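Local coordinates for probable transcriptional regulator (PDB 2NNN), which probably binds DNA as a transcription factor of the MarR family, working as a dimer that pairs two winged helix-turn-helix domains, at the interface of chains A and B. Residues are numbered along the deposited sequence; one frame, centred on the assembly and turned at random. Chains: chain A/B, Probable transcriptional regulator.

Contact 1: the interface of chains A and B. Residues chain A 14, 17-18, 21; chain B 17, 20-21, 24.
B:Tyr24 and A:Gly14 give the contact its aromatic element, where helix 13-31 of one chain passes its copy in the other. The glycine CA stands over the centre of the ring, a CH-pi contact in which it comes within 3.5 Å of B:Tyr24 CZ. With CG anti to the backbone N (chi1 -174°), the tyrosine turns its ring face to the start of the partner helix. A water also links the two residues: the backbone N of A:Gly14 lies 3.1 Å from water 1, in a nearly straight bond (166° at H), and the phenol OH of B:Tyr24 lies 2.6 Å from the same water.

Amide packing comes next. The side chains of A:Asn21 and B:Asn21 stack with their planes 14° apart, their OD1 atoms separated by 4.0 Å. Each amide nitrogen rests against the other chain's helix: B:Asn21 ND2 is 3.2 Å from A:Leu17 C, and A:Asn21 ND2 is 3.2 Å from B:Leu17 C.

Apolar contact completes the patch. A:Leu17 straddles B:Ala20, its CD2 methyl 4.0 Å from B:Ala20 CB and its CD1 3.8 Å from B:Ala20 O. Together these groups let two copies of one helix pack about the two-fold axis, forming the centre of what is probably the functional dimer.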
loop_
_atom_site.group_PDB
_atom_site.type_symbol
_atom_site.label_atom_id
_atom_site.label_comp_id
_atom_site.label_asym_id
_atom_site.label_seq_id
_atom_site.Cartn_x
_atom_site.Cartn_y
_atom_site.Cartn_z
ATOM N N GLY A 14 -7.932 -6.873 -0.906
ATOM C CA GLY A 14 -6.531 -6.610 -0.556
ATOM C C GLY A 14 -5.601 -6.492 -1.754
ATOM O O GLY A 14 -4.788 -5.584 -1.824
ATOM N N LEU A 17 -6.556 -3.228 -3.525
ATOM C CA LEU A 17 -5.977 -2.097 -2.780
ATOM C C LEU A 17 -4.494 -1.932 -3.024
ATOM O O LEU A 17 -4.037 -0.824 -3.227
ATOM C CB LEU A 17 -6.240 -2.216 -1.278
ATOM C CG LEU A 17 -7.659 -1.932 -0.820
ATOM C CD1 LEU A 17 -7.776 -2.248 0.681
ATOM C CD2 LEU A 17 -8.027 -0.496 -1.145
ATOM N N ARG A 18 -3.755 -3.035 -3.024
ATOM C CA ARG A 18 -2.311 -3.003 -3.277
ATOM C C ARG A 18 -1.992 -2.462 -4.667
ATOM O O ARG A 18 -1.101 -1.628 -4.830
ATOM C CB ARG A 18 -1.686 -4.393 -3.089
ATOM C CG ARG A 18 -0.211 -4.418 -3.468
ATOM C CD ARG A 18 0.561 -5.587 -2.873
ATOM N NE ARG A 18 0.223 -6.922 -3.400
ATOM C CZ ARG A 18 0.519 -7.386 -4.619
ATOM N NH1 ARG A 18 1.124 -6.617 -5.513
ATOM N NH2 ARG A 18 0.188 -8.634 -4.949
ATOM N N ASN A 21 -2.675 1.172 -4.918
ATOM C CA ASN A 21 -1.559 1.760 -4.196
ATOM C C ASN A 21 -0.292 1.826 -5.049
ATOM O O ASN A 21 0.342 2.875 -5.118
ATOM C CB ASN A 21 -1.315 0.994 -2.895
ATOM C CG ASN A 21 -1.023 1.903 -1.714
ATOM O OD1 ASN A 21 0.015 1.762 -1.067
ATOM N ND2 ASN A 21 -1.924 2.811 -1.404
ATOM N N LEU B 17 -5.711 5.759 0.022
ATOM C CA LEU B 17 -5.271 4.421 -0.415
ATOM C C LEU B 17 -4.300 3.760 0.540
ATOM O O LEU B 17 -4.449 2.579 0.845
ATOM C CB LEU B 17 -4.699 4.426 -1.834
ATOM C CG LEU B 17 -5.745 4.592 -2.929
ATOM C CD1 LEU B 17 -5.046 4.855 -4.250
ATOM C CD2 LEU B 17 -6.673 3.375 -2.991
ATOM N N ALA B 20 -6.275 2.612 3.844
ATOM C CA ALA B 20 -7.105 1.435 3.529
ATOM C C ALA B 20 -6.210 0.209 3.436
ATOM O O ALA B 20 -6.531 -0.848 3.972
ATOM C CB ALA B 20 -7.864 1.651 2.224
ATOM N N ASN B 21 -5.072 0.376 2.772
ATOM C CA ASN B 21 -4.047 -0.652 2.664
ATOM C C ASN B 21 -3.439 -1.083 4.014
ATOM O O ASN B 21 -3.245 -2.280 4.252
ATOM C CB ASN B 21 -2.951 -0.148 1.726
ATOM C CG ASN B 21 -2.421 -1.219 0.804
ATOM O OD1 ASN B 21 -1.239 -1.546 0.861
ATOM N ND2 ASN B 21 -3.263 -1.760 -0.057
ATOM N N TYR B 24 -6.093 -3.060 5.848
ATOM C CA TYR B 24 -6.149 -4.409 5.309
ATOM C C TYR B 24 -4.996 -5.268 5.854
ATOM O O TYR B 24 -5.223 -6.401 6.307
ATOM C CB TYR B 24 -6.181 -4.432 3.769
ATOM C CG TYR B 24 -6.385 -5.841 3.271
ATOM C CD1 TYR B 24 -7.673 -6.363 3.104
ATOM C CD2 TYR B 24 -5.290 -6.675 3.010
ATOM C CE1 TYR B 24 -7.864 -7.668 2.680
ATOM C CE2 TYR B 24 -5.476 -7.976 2.579
ATOM C CZ TYR B 24 -6.763 -8.470 2.421
ATOM O OH TYR B 24 -6.943 -9.782 2.002
HETATM O O HOH W 1 -8.891 -9.546 0.309
#

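Contact 2: the interface of chains A and B. Residues chain A 121, 132-133, 136-137; chain B 13, 16-17, 139.
A:Arg133 meets B:Ile16 through the aliphatic part of its chain: CG lies 3.7 Å from the isoleucine CD1, and the two side chains cross at about a right angle. Here the arginine meets its partner by carbon atoms, in an apolar seam that belongs to the helical dimerisation region typical of MarR-family regulators. Beyond CG the arginine bends at chi3 (-39°), turning its guanidinium aside from the line of contact.

One turn further along helix 126-137, A:Leu136 is pressed among three residues of helix 13-31 of chain B. Its CD2 methyl touches B:Ile13 CD1 at 3.7 Å and B:Leu17 CD2 at 3.7 Å, while its CG sits 3.7 Å from B:Ile16 CG2. The two isoleucines are turned differently to meet it. B:Ile13 carries CG1 anti to the backbone N (chi1 -165°) and offers the CD1 tip, whereas B:Ile16 has CG2 in that place and offers this shorter branch, sending CD1 on to the arginine.

At the other end of the seam, A:Leu132 and B:Leu139 reach tip to tip, with A:Leu132 CD2 3.5 Å from B:Leu139 CD1. A:Leu121, from the end of helix 100-121, lays CD2 against B:Ile13 CG1 at 3.8 Å and also approaches the B:Leu139 methyl CD1, at 4.1 Å.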
loop_
_atom_site.group_PDB
_atom_site.type_symbol
_atom_site.label_atom_id
_atom_site.label_comp_id
_atom_site.label_asym_id
_atom_site.label_seq_id
_atom_site.Cartn_x
_atom_site.Cartn_y
_atom_site.Cartn_z
ATOM N N LEU A 121 -7.258 9.685 -10.227
ATOM C CA LEU A 121 -8.705 9.561 -10.295
ATOM C C LEU A 121 -9.256 9.668 -11.711
ATOM O O LEU A 121 -10.438 9.417 -11.929
ATOM C CB LEU A 121 -9.381 10.586 -9.376
ATOM C CG LEU A 121 -9.112 10.455 -7.868
ATOM C CD1 LEU A 121 -9.684 11.638 -7.148
ATOM C CD2 LEU A 121 -9.688 9.189 -7.319
ATOM N N LEU A 132 -16.502 7.206 -4.845
ATOM C CA LEU A 132 -15.354 6.391 -4.460
ATOM C C LEU A 132 -14.678 6.923 -3.200
ATOM O O LEU A 132 -14.422 6.166 -2.282
ATOM C CB LEU A 132 -14.337 6.269 -5.605
ATOM C CG LEU A 132 -13.035 5.572 -5.207
ATOM C CD1 LEU A 132 -13.161 4.042 -5.230
ATOM C CD2 LEU A 132 -11.912 6.039 -6.086
ATOM N N ARG A 133 -14.407 8.223 -3.162
ATOM C CA ARG A 133 -13.785 8.847 -1.996
ATOM C C ARG A 133 -14.599 8.585 -0.716
ATOM O O ARG A 133 -14.014 8.285 0.333
ATOM C CB ARG A 133 -13.601 10.356 -2.231
ATOM C CG ARG A 133 -12.322 10.956 -1.620
ATOM C CD ARG A 133 -12.141 12.458 -1.946
ATOM N NE ARG A 133 -12.540 12.794 -3.319
ATOM C CZ ARG A 133 -11.709 13.197 -4.281
ATOM N NH1 ARG A 133 -10.403 13.340 -4.048
ATOM N NH2 ARG A 133 -12.193 13.470 -5.485
ATOM N N LEU A 136 -14.475 4.714 0.061
ATOM C CA LEU A 136 -13.113 4.400 0.492
ATOM C C LEU A 136 -12.745 5.056 1.843
ATOM O O LEU A 136 -11.954 4.504 2.609
ATOM C CB LEU A 136 -12.119 4.783 -0.615
ATOM C CG LEU A 136 -10.791 4.034 -0.807
ATOM C CD1 LEU A 136 -10.965 2.517 -0.991
ATOM C CD2 LEU A 136 -9.999 4.619 -1.967
ATOM N N ALA A 137 -13.330 6.214 2.149
ATOM C CA ALA A 137 -13.114 6.874 3.451
ATOM C C ALA A 137 -13.580 6.004 4.613
ATOM O O ALA A 137 -13.018 6.055 5.721
ATOM C CB ALA A 137 -13.826 8.214 3.495
ATOM N N ILE B 13 -6.365 11.117 -2.535
ATOM C CA ILE B 13 -6.642 9.705 -2.733
ATOM C C ILE B 13 -5.426 8.835 -2.385
ATOM O O ILE B 13 -5.577 7.697 -1.952
ATOM C CB ILE B 13 -7.210 9.423 -4.144
ATOM C CG1 ILE B 13 -7.831 8.019 -4.222
ATOM C CG2 ILE B 13 -6.139 9.620 -5.219
ATOM C CD1 ILE B 13 -9.131 7.862 -3.479
ATOM N N ILE B 16 -5.590 8.274 1.433
ATOM C CA ILE B 16 -6.714 7.354 1.590
ATOM C C ILE B 16 -6.340 5.923 1.184
ATOM O O ILE B 16 -6.587 4.980 1.930
ATOM C CB ILE B 16 -7.971 7.877 0.816
ATOM C CG1 ILE B 16 -8.448 9.241 1.384
ATOM C CG2 ILE B 16 -9.109 6.887 0.872
ATOM C CD1 ILE B 16 -9.490 9.955 0.524
ATOM N N LEU B 17 -5.711 5.759 0.022
ATOM C CA LEU B 17 -5.271 4.421 -0.415
ATOM C C LEU B 17 -4.300 3.760 0.540
ATOM O O LEU B 17 -4.449 2.579 0.845
ATOM C CB LEU B 17 -4.699 4.426 -1.834
ATOM C CG LEU B 17 -5.745 4.592 -2.929
ATOM C CD1 LEU B 17 -5.046 4.855 -4.250
ATOM C CD2 LEU B 17 -6.673 3.375 -2.991
ATOM N N LEU B 139 -9.023 1.737 -11.014
ATOM C CA LEU B 139 -7.893 2.497 -10.489
ATOM C C LEU B 139 -6.677 1.606 -10.281
ATOM O O LEU B 139 -5.637 2.053 -9.803
ATOM C CB LEU B 139 -8.266 3.183 -9.169
ATOM C CG LEU B 139 -9.321 4.297 -9.215
ATOM C CD1 LEU B 139 -9.158 5.193 -8.000
ATOM C CD2 LEU B 139 -9.226 5.112 -10.504
#

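Contact 3: the interface of chains A and B. Residues chain A 9, 15, 18; chain B 42, 46, 61-63.
The guanidinium of A:Arg18 is aimed edge-on at the backbone carbonyl of B:Thr62. NH2 donates to B:Thr62 O over 2.7 Å, with the oxygen almost exactly in the guanidinium plane and the hydrogen bond fairly straight (161° at H). NH1 adds only weak bonds, to this oxygen and to B:Ala63 O. A bend at chi3 (69°) brings the head of the arginine round to the turn that follows helix 55-61.

Alongside, A:Phe15 stands steeply to B:Arg46. Ring and guanidinium planes are 71° apart, and the ring rim, through CE2, meets B:Arg46 NH2 at 3.5 Å. The rim also reaches the B:Thr62 backbone, with A:Phe15 CZ 3.8 Å from B:Thr62 CA.

A:Leu9 crosses B:Arg46 at about a right angle and places CD2 over one guanidinium face, offset toward the rim, 3.9 Å from B:Arg46 CZ. The same methyl packs on B:Ala42 CB at 3.8 Å, while the leucine CG lies over a face of A:Phe15. The arginine is steadied from within its own chain: B:Arg46 NH2 donates to B:Leu61 O over 2.7 Å, nearly along the C=O axis though tilted from the guanidinium plane.

In this MarR-type fold, helices 55-61 and 66-78 form the helix-turn-helix, the latter being the recognition helix. By holding the turn between them, the site probably helps set the position of chain B's DNA-binding domain relative to chain A's dimerisation helix.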
loop_
_atom_site.group_PDB
_atom_site.type_symbol
_atom_site.label_atom_id
_atom_site.label_comp_id
_atom_site.label_asym_id
_atom_site.label_seq_id
_atom_site.Cartn_x
_atom_site.Cartn_y
_atom_site.Cartn_z
ATOM N N LEU A 9 -8.208 -14.569 -6.900
ATOM C CA LEU A 9 -7.370 -13.524 -6.318
ATOM C C LEU A 9 -7.825 -12.106 -6.679
ATOM O O LEU A 9 -7.816 -11.217 -5.816
ATOM C CB LEU A 9 -5.890 -13.752 -6.677
ATOM C CG LEU A 9 -4.797 -12.836 -6.103
ATOM C CD1 LEU A 9 -4.922 -12.653 -4.598
ATOM C CD2 LEU A 9 -3.422 -13.385 -6.473
ATOM N N PHE A 15 -5.732 -7.420 -2.697
ATOM C CA PHE A 15 -4.973 -7.411 -3.954
ATOM C C PHE A 15 -5.268 -6.129 -4.745
ATOM O O PHE A 15 -4.353 -5.464 -5.238
ATOM C CB PHE A 15 -5.347 -8.665 -4.761
ATOM C CG PHE A 15 -4.577 -8.838 -6.045
ATOM C CD1 PHE A 15 -3.195 -8.596 -6.106
ATOM C CD2 PHE A 15 -5.224 -9.290 -7.193
ATOM C CE1 PHE A 15 -2.496 -8.754 -7.283
ATOM C CE2 PHE A 15 -4.519 -9.461 -8.388
ATOM C CZ PHE A 15 -3.154 -9.200 -8.429
ATOM N N ARG A 18 -3.755 -3.035 -3.024
ATOM C CA ARG A 18 -2.311 -3.003 -3.277
ATOM C C ARG A 18 -1.992 -2.462 -4.667
ATOM O O ARG A 18 -1.101 -1.628 -4.830
ATOM C CB ARG A 18 -1.686 -4.393 -3.089
ATOM C CG ARG A 18 -0.211 -4.418 -3.468
ATOM C CD ARG A 18 0.561 -5.587 -2.873
ATOM N NE ARG A 18 0.223 -6.922 -3.400
ATOM C CZ ARG A 18 0.519 -7.386 -4.619
ATOM N NH1 ARG A 18 1.124 -6.617 -5.513
ATOM N NH2 ARG A 18 0.188 -8.634 -4.949
ATOM N N ALA B 42 -0.948 -14.260 -1.926
ATOM C CA ALA B 42 -1.311 -13.960 -3.306
ATOM C C ALA B 42 -0.548 -14.852 -4.272
ATOM O O ALA B 42 -1.151 -15.475 -5.142
ATOM C CB ALA B 42 -1.032 -12.493 -3.613
ATOM N N ARG B 46 -2.227 -17.776 -6.514
ATOM C CA ARG B 46 -2.048 -17.723 -7.955
ATOM C C ARG B 46 -1.444 -19.018 -8.538
ATOM O O ARG B 46 -1.923 -19.507 -9.556
ATOM C CB ARG B 46 -1.258 -16.480 -8.372
ATOM C CG ARG B 46 -1.293 -16.193 -9.873
ATOM C CD ARG B 46 -2.686 -15.808 -10.341
ATOM N NE ARG B 46 -2.897 -14.371 -10.212
ATOM C CZ ARG B 46 -4.071 -13.753 -10.336
ATOM N NH1 ARG B 46 -5.186 -14.437 -10.585
ATOM N NH2 ARG B 46 -4.129 -12.440 -10.198
ATOM N N LEU B 61 1.479 -11.734 -12.849
ATOM C CA LEU B 61 0.077 -12.076 -12.580
ATOM C C LEU B 61 -0.387 -11.628 -11.197
ATOM O O LEU B 61 -1.580 -11.696 -10.891
ATOM C CB LEU B 61 -0.165 -13.576 -12.735
ATOM C CG LEU B 61 -0.042 -14.186 -14.143
ATOM C CD1 LEU B 61 0.197 -15.696 -14.060
ATOM C CD2 LEU B 61 -1.278 -13.867 -14.992
ATOM N N THR B 62 0.551 -11.182 -10.365
ATOM C CA THR B 62 0.246 -10.771 -8.990
ATOM C C THR B 62 0.819 -9.384 -8.676
ATOM O O THR B 62 1.037 -9.068 -7.510
ATOM C CB THR B 62 0.809 -11.758 -7.963
ATOM O OG1 THR B 62 2.215 -11.897 -8.178
ATOM C CG2 THR B 62 0.155 -13.120 -8.088
ATOM N N ALA B 63 1.050 -8.581 -9.724
ATOM C CA ALA B 63 1.612 -7.229 -9.636
ATOM C C ALA B 63 2.911 -7.127 -8.818
ATOM O O ALA B 63 3.068 -6.250 -7.972
ATOM C CB ALA B 63 0.547 -6.241 -9.141
#

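Contact 4: the interface of chains A and B. Residues chain A 42, 45-46, 49, 61-62; chain B 9, 15, 18.
B:Leu9 is packed tightly against helix 38-50 of chain A, in a contact that joins the N-terminal part of one MarR-family subunit to the winged helix-turn-helix domain of the other. Its CD2 methyl lies 3.3 Å from A:Ala42 O and also touches the alanine CB, while CD1 packs on that CB at 3.9 Å, so both branches straddle the small side chain. CG anti to the backbone N (chi1 -179°) carries the fork inward, where CD2 also lies over a face of the A:Arg46 guanidinium.

Next to it, B:Phe15 presents its rim: CZ is 3.7 Å from A:Thr62 CA, and CE2 faces A:Arg46 NH2 with ring and guanidinium planes 69° apart. B:Arg18 closes this firm side end-on, both terminal nitrogens donating to A:Thr62 O. NH2 gives the shorter bond, 2.8 Å to A:Thr62 O, though tilted from the carbonyl plane; NH1 lies in that plane, on a lone pair, 3.2 Å from the oxygen.

The opposite flank is looser. A:Val45 CG1 comes no nearer than 4.1 Å to B:Leu9 CB, and A:Glu49 loses very little surface to chain B. Within its own chain this glutamate forms a salt bridge, A:Glu49 OE1 to A:Arg46 NH1 at 3.1 Å, and so probably helps keep the arginine plane beneath the leucine.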
loop_
_atom_site.group_PDB
_atom_site.type_symbol
_atom_site.label_atom_id
_atom_site.label_comp_id
_atom_site.label_asym_id
_atom_site.label_seq_id
_atom_site.Cartn_x
_atom_site.Cartn_y
_atom_site.Cartn_z
ATOM N N ALA A 42 3.375 13.786 2.605
ATOM C CA ALA A 42 2.270 13.798 3.572
ATOM C C ALA A 42 2.679 14.461 4.887
ATOM O O ALA A 42 1.945 15.305 5.410
ATOM C CB ALA A 42 1.770 12.375 3.839
ATOM N N VAL A 45 3.234 18.227 4.132
ATOM C CA VAL A 45 1.915 18.842 4.072
ATOM C C VAL A 45 1.333 19.014 5.480
ATOM O O VAL A 45 0.947 20.119 5.842
ATOM C CB VAL A 45 0.959 18.059 3.127
ATOM C CG1 VAL A 45 -0.454 18.622 3.166
ATOM C CG2 VAL A 45 1.502 18.088 1.696
ATOM N N ARG A 46 1.317 17.941 6.271
ATOM C CA ARG A 46 0.738 17.983 7.611
ATOM C C ARG A 46 1.415 18.991 8.552
ATOM O O ARG A 46 0.724 19.734 9.247
ATOM C CB ARG A 46 0.694 16.590 8.247
ATOM C CG ARG A 46 -0.133 16.511 9.531
ATOM C CD ARG A 46 -1.611 16.714 9.251
ATOM N NE ARG A 46 -2.261 15.469 8.842
ATOM C CZ ARG A 46 -3.472 15.389 8.293
ATOM N NH1 ARG A 46 -4.184 16.480 8.047
ATOM N NH2 ARG A 46 -3.969 14.209 7.973
ATOM N N GLU A 49 0.041 22.330 7.886
ATOM C CA GLU A 49 -1.263 22.541 8.527
ATOM C C GLU A 49 -1.132 22.876 10.013
ATOM O O GLU A 49 -1.769 23.800 10.512
ATOM C CB GLU A 49 -2.149 21.299 8.392
ATOM C CG GLU A 49 -2.561 20.973 6.971
ATOM C CD GLU A 49 -3.439 19.723 6.882
ATOM O OE1 GLU A 49 -4.274 19.545 7.795
ATOM O OE2 GLU A 49 -3.304 18.941 5.896
ATOM N N LEU A 61 -1.173 11.594 12.892
ATOM C CA LEU A 61 -2.054 12.383 12.031
ATOM C C LEU A 61 -1.825 12.044 10.568
ATOM O O LEU A 61 -2.573 12.509 9.697
ATOM C CB LEU A 61 -1.842 13.879 12.242
ATOM C CG LEU A 61 -2.309 14.516 13.562
ATOM C CD1 LEU A 61 -1.463 15.759 13.905
ATOM C CD2 LEU A 61 -3.789 14.866 13.494
ATOM N N THR A 62 -0.793 11.240 10.301
ATOM C CA THR A 62 -0.463 10.818 8.927
ATOM C C THR A 62 -0.375 9.292 8.787
ATOM O O THR A 62 0.287 8.802 7.875
ATOM C CB THR A 62 0.856 11.418 8.443
ATOM O OG1 THR A 62 1.898 11.047 9.351
ATOM C CG2 THR A 62 0.775 12.922 8.374
ATOM N N LEU B 9 -4.765 17.218 3.197
ATOM C CA LEU B 9 -4.156 15.899 3.008
ATOM C C LEU B 9 -5.181 14.759 2.992
ATOM O O LEU B 9 -5.088 13.841 2.158
ATOM C CB LEU B 9 -3.068 15.660 4.071
ATOM C CG LEU B 9 -2.260 14.348 4.089
ATOM C CD1 LEU B 9 -1.623 14.024 2.738
ATOM C CD2 LEU B 9 -1.202 14.390 5.189
ATOM N N PHE B 15 -3.267 9.313 0.191
ATOM C CA PHE B 15 -3.326 9.127 1.643
ATOM C C PHE B 15 -4.395 8.090 1.998
ATOM O O PHE B 15 -4.134 7.146 2.747
ATOM C CB PHE B 15 -3.614 10.483 2.315
ATOM C CG PHE B 15 -3.506 10.472 3.824
ATOM C CD1 PHE B 15 -2.526 9.711 4.479
ATOM C CD2 PHE B 15 -4.362 11.260 4.591
ATOM C CE1 PHE B 15 -2.426 9.709 5.862
ATOM C CE2 PHE B 15 -4.263 11.271 5.988
ATOM C CZ PHE B 15 -3.296 10.495 6.625
ATOM N N ARG B 18 -3.336 4.524 1.036
ATOM C CA ARG B 18 -2.347 3.986 1.980
ATOM C C ARG B 18 -2.975 3.507 3.281
ATOM O O ARG B 18 -2.576 2.469 3.812
ATOM C CB ARG B 18 -1.234 4.999 2.286
ATOM C CG ARG B 18 -0.265 4.437 3.298
ATOM C CD ARG B 18 1.053 5.159 3.366
ATOM N NE ARG B 18 0.960 6.581 3.721
ATOM C CZ ARG B 18 0.782 7.060 4.950
ATOM N NH1 ARG B 18 0.645 6.236 5.978
ATOM N NH2 ARG B 18 0.759 8.375 5.147
#

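Helix 13-31 threads through all four contacts. Contact 1 is central, about 10 Å from contact 2 and about 12 Å from contact 3, all distances being between centres of C-alpha atoms. It shares B:Leu17 with contact 2 and A:Arg18 with contact 3, so the paired helices, one from each chain, link the helical core to the DNA-binding domains; by the two-fold symmetry each copy faces both. Contacts 3 and 4 are two-fold counterparts, about 28 Å apart, one at each DNA-binding domain. Contact 2 lies about 20 Å from contact 3 and about 14 Å from contact 4. Packing at the core could therefore influence the spacing of the two recognition helices.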